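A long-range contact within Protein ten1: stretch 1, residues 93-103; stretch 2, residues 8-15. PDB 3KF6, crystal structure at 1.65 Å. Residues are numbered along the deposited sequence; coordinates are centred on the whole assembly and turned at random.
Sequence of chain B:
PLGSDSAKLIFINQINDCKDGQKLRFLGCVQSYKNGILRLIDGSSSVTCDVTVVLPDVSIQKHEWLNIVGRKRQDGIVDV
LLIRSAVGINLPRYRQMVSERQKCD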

# COMPACT_ATOMS: atom_id res chain seq x y z
N ARG B 93 4.34 7.16 15.80
CA ARG B 93 3.98 5.77 15.49
C ARG B 93 4.24 5.49 14.02
O ARG B 93 4.71 4.41 13.66
CB ARG B 93 2.51 5.50 15.85
CG ARG B 93 2.17 5.83 17.30
CD ARG B 93 1.72 4.64 18.13
NE ARG B 93 2.75 3.62 18.31
CZ ARG B 93 2.78 2.75 19.32
NH1 ARG B 93 1.84 2.77 20.25
NH2 ARG B 93 3.74 1.85 19.39
N TYR B 94 3.94 6.46 13.16
CA TYR B 94 4.20 6.28 11.74
C TYR B 94 5.69 6.04 11.46
O TYR B 94 6.05 5.11 10.73
CB TYR B 94 3.71 7.50 10.95
CG TYR B 94 4.20 7.52 9.51
CD1 TYR B 94 5.38 8.18 9.17
CD2 TYR B 94 3.51 6.85 8.51
CE1 TYR B 94 5.86 8.17 7.87
CE2 TYR B 94 3.98 6.83 7.20
CZ TYR B 94 5.16 7.50 6.89
OH TYR B 94 5.64 7.49 5.60
N ARG B 95 6.57 6.87 12.03
CA ARG B 95 7.98 6.66 11.77
C ARG B 95 8.48 5.35 12.37
O ARG B 95 9.34 4.69 11.80
CB ARG B 95 8.82 7.85 12.26
CG ARG B 95 8.78 8.14 13.73
CD ARG B 95 9.75 9.28 14.03
NE ARG B 95 9.93 9.48 15.46
CZ ARG B 95 9.44 10.50 16.14
NH1 ARG B 95 8.72 11.44 15.54
NH2 ARG B 95 9.67 10.57 17.44
N GLN B 96 7.90 4.96 13.50
CA GLN B 96 8.28 3.71 14.15
C GLN B 96 7.99 2.54 13.20
O GLN B 96 8.83 1.67 13.00
CB GLN B 96 7.49 3.52 15.45
CG GLN B 96 7.62 2.13 16.09
CD GLN B 96 6.82 2.00 17.37
OE1 GLN B 96 5.67 2.43 17.44
NE2 GLN B 96 7.42 1.40 18.39
N MET B 97 6.81 2.54 12.58
CA MET B 97 6.45 1.46 11.67
C MET B 97 7.22 1.48 10.35
O MET B 97 7.50 0.43 9.79
CB MET B 97 4.94 1.46 11.40
CG MET B 97 4.08 1.27 12.64
SD MET B 97 4.65 -0.06 13.74
CE MET B 97 4.04 0.56 15.32
N VAL B 98 7.54 2.67 9.84
CA VAL B 98 8.30 2.75 8.60
C VAL B 98 9.67 2.12 8.86
O VAL B 98 10.17 1.36 8.04
CB VAL B 98 8.52 4.21 8.13
CG1 VAL B 98 9.53 4.25 6.98
CG2 VAL B 98 7.21 4.82 7.68
N SER B 99 10.25 2.46 10.00
CA SER B 99 11.55 1.92 10.37
C SER B 99 11.48 0.41 10.56
O SER B 99 12.34 -0.31 10.05
CB SER B 99 12.07 2.57 11.66
OG SER B 99 12.54 3.88 11.40
N GLU B 100 10.46 -0.07 11.27
CA GLU B 100 10.32 -1.50 11.50
C GLU B 100 10.16 -2.27 10.20
O GLU B 100 10.74 -3.34 10.03
CB GLU B 100 9.13 -1.79 12.41
CG GLU B 100 9.38 -1.50 13.87
CD GLU B 100 10.61 -2.23 14.38
OE1 GLU B 100 11.65 -1.57 14.60
OE2 GLU B 100 10.55 -3.47 14.56
N ARG B 101 9.37 -1.74 9.27
CA ARG B 101 9.18 -2.42 8.00
C ARG B 101 10.47 -2.55 7.21
O ARG B 101 10.64 -3.50 6.45
CB ARG B 101 8.13 -1.70 7.15
CG ARG B 101 6.73 -1.85 7.69
CD ARG B 101 5.71 -1.45 6.67
NE ARG B 101 5.82 -2.25 5.45
CZ ARG B 101 5.00 -2.14 4.41
NH1 ARG B 101 4.00 -1.26 4.45
NH2 ARG B 101 5.17 -2.88 3.33
N GLN B 102 11.38 -1.60 7.37
CA GLN B 102 12.65 -1.65 6.65
C GLN B 102 13.59 -2.65 7.31
O GLN B 102 14.42 -3.28 6.65
CB GLN B 102 13.30 -0.26 6.61
CG GLN B 102 12.50 0.77 5.84
CD GLN B 102 13.17 2.14 5.78
OE1 GLN B 102 14.10 2.43 6.54
NE2 GLN B 102 12.69 2.99 4.89
N LYS B 103 13.45 -2.80 8.63
CA LYS B 103 14.31 -3.70 9.39
C LYS B 103 13.84 -5.15 9.52
O LYS B 103 14.67 -6.05 9.66
CB LYS B 103 14.54 -3.11 10.79
CG LYS B 103 15.20 -1.73 10.77
CD LYS B 103 15.27 -1.13 12.16
CE LYS B 103 15.80 0.30 12.12
NZ LYS B 103 17.22 0.37 11.64
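Stretch 2 (8-15) KLIFINQI

Residues 93-103 form a continuous stretch of helix, and residues 8-15 run roughly crosswise to the helix, Leu9 reaching Tyr94, Val98, Arg101 and Gln102, and Phe11 lying against Arg95, Val98 and Ser99. Stretch 2 is extended at Lys8 and Leu9, and looped or turned farther on, with Gln14 N bonding to Phe11 O at 2.9 Å. The backbones come nearest where CA of Val98 and CA of Ile10 are 6.7 Å apart, a close approach at which Val98 points toward stretch 2 and Ile10 directs its side chain away overall. Together the two segments bury 452 Å², most of stretch 2's share coming from Leu9 and Phe11.

Along the helix, Arg93 makes no contact; its guanidinium bonds to Gln96 within the helix, NH2 of Arg93 lying 2.8 Å from Gln96 OE1. Tyr94 is the first to reach across. Its CA-to-CB bond points sideways, but the long ring carries the hydroxyl OH to within 3.8 Å of Leu9 CD1. The same OH lies 2.8 Å from the oxygen of a water that donates to Ile10 O at 2.7 Å, so the hydroxyl both touches Leu9 and, through one water, is linked to the backbone of Ile10. Arg95 contributes the base of its side chain, CB lying 3.6 Å from Phe11 CE2, while its charged end leads away from stretch 2. Gln96 points away and Met97 turns its end elsewhere.

Val98 is central. Compact and branched at CB, it packs between the two large apolar neighbours: CG2 is 4.1 Å from Leu9 CG, and CG1, itself 4.2 Å from the same atom, lies over the face of the Phe11 ring, 3.8 Å from its centroid, in a CH-pi contact. Ser99, small enough to sit close beside the ring, meets its edge, with OG 3.4 Å from Phe11 CZ. Glu100 is out of reach. Arg101 points toward stretch 2 and brings NH1 to 4.0 Å from Leu9 CD2; NH1 and NH2 are hydrogen-bonded elsewhere in the structure.

Gln102 supplies the direct hydrogen bonds between the segments. Its amide can donate and accept at once, and the Gln14 amide answers it in kind: Gln102 NE2 donates to Gln14 OE1 at 2.9 Å, and Gln14 NE2 donates to Gln102 OE1 at 3.0 Å, both nearly linear. The second hydrogen on Gln102 NE2 goes to the backbone at Leu9 O, 3.1 Å away. Gln14 OE1 also accepts from Phe11 N at 2.8 Å, so the paired amides tie the helix to the backbone of stretch 2 as well as to a side chain. Lys103, exposed, extends beyond the contact.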

# COMPACT_ATOMS: atom_id res chain seq x y z
N LYS B 8 8.46 2.04 -2.66
CA LYS B 8 9.35 1.80 -1.53
C LYS B 8 8.98 2.82 -0.47
O LYS B 8 9.04 4.03 -0.71
CB LYS B 8 10.82 2.01 -1.92
CG LYS B 8 11.48 0.80 -2.55
CD LYS B 8 12.91 1.11 -2.98
CE LYS B 8 13.77 1.59 -1.82
NZ LYS B 8 15.13 2.01 -2.30
N LEU B 9 8.57 2.33 0.70
CA LEU B 9 8.18 3.20 1.80
C LEU B 9 9.44 3.68 2.51
O LEU B 9 10.15 2.88 3.13
CB LEU B 9 7.28 2.43 2.77
CG LEU B 9 6.72 3.18 3.98
CD1 LEU B 9 5.85 4.34 3.52
CD2 LEU B 9 5.92 2.20 4.83
N ILE B 10 9.71 4.98 2.44
CA ILE B 10 10.92 5.54 3.04
C ILE B 10 10.70 6.89 3.71
O ILE B 10 9.61 7.44 3.69
CB ILE B 10 11.99 5.76 1.97
CG1 ILE B 10 11.47 6.74 0.92
CG2 ILE B 10 12.36 4.44 1.31
CD1 ILE B 10 12.51 7.16 -0.10
N PHE B 11 11.77 7.42 4.30
CA PHE B 11 11.72 8.74 4.91
C PHE B 11 12.30 9.68 3.87
O PHE B 11 13.03 9.24 2.98
CB PHE B 11 12.59 8.81 6.17
CG PHE B 11 12.11 7.93 7.29
CD1 PHE B 11 12.74 6.72 7.55
CD2 PHE B 11 11.03 8.31 8.07
CE1 PHE B 11 12.30 5.89 8.58
CE2 PHE B 11 10.57 7.49 9.10
CZ PHE B 11 11.21 6.28 9.36
N ILE B 12 11.99 10.97 3.97
CA ILE B 12 12.52 11.92 3.01
C ILE B 12 14.04 11.90 3.02
O ILE B 12 14.67 12.01 1.97
CB ILE B 12 12.00 13.34 3.31
CG1 ILE B 12 10.53 13.44 2.87
CG2 ILE B 12 12.86 14.39 2.58
CD1 ILE B 12 9.89 14.79 3.14
N ASN B 13 14.64 11.72 4.20
CA ASN B 13 16.09 11.69 4.31
C ASN B 13 16.74 10.51 3.60
O ASN B 13 17.97 10.43 3.53
CB ASN B 13 16.51 11.70 5.79
CG ASN B 13 16.04 10.48 6.55
OD1 ASN B 13 16.31 9.35 6.15
ND2 ASN B 13 15.35 10.70 7.66
N GLN B 14 15.93 9.59 3.08
CA GLN B 14 16.46 8.41 2.38
C GLN B 14 16.27 8.50 0.87
O GLN B 14 16.74 7.64 0.13
CB GLN B 14 15.79 7.13 2.88
CG GLN B 14 15.94 6.87 4.37
CD GLN B 14 15.13 5.66 4.81
OE1 GLN B 14 13.93 5.59 4.56
NE2 GLN B 14 15.79 4.71 5.47
N ILE B 15 15.58 9.53 0.41
CA ILE B 15 15.33 9.67 -1.02
C ILE B 15 16.61 9.66 -1.85
O ILE B 15 16.65 9.04 -2.91
CB ILE B 15 14.53 10.96 -1.31
CG1 ILE B 15 13.13 10.83 -0.71
CG2 ILE B 15 14.44 11.19 -2.81
CD1 ILE B 15 12.28 12.08 -0.82
O HOH W 1 7.98 8.94 5.15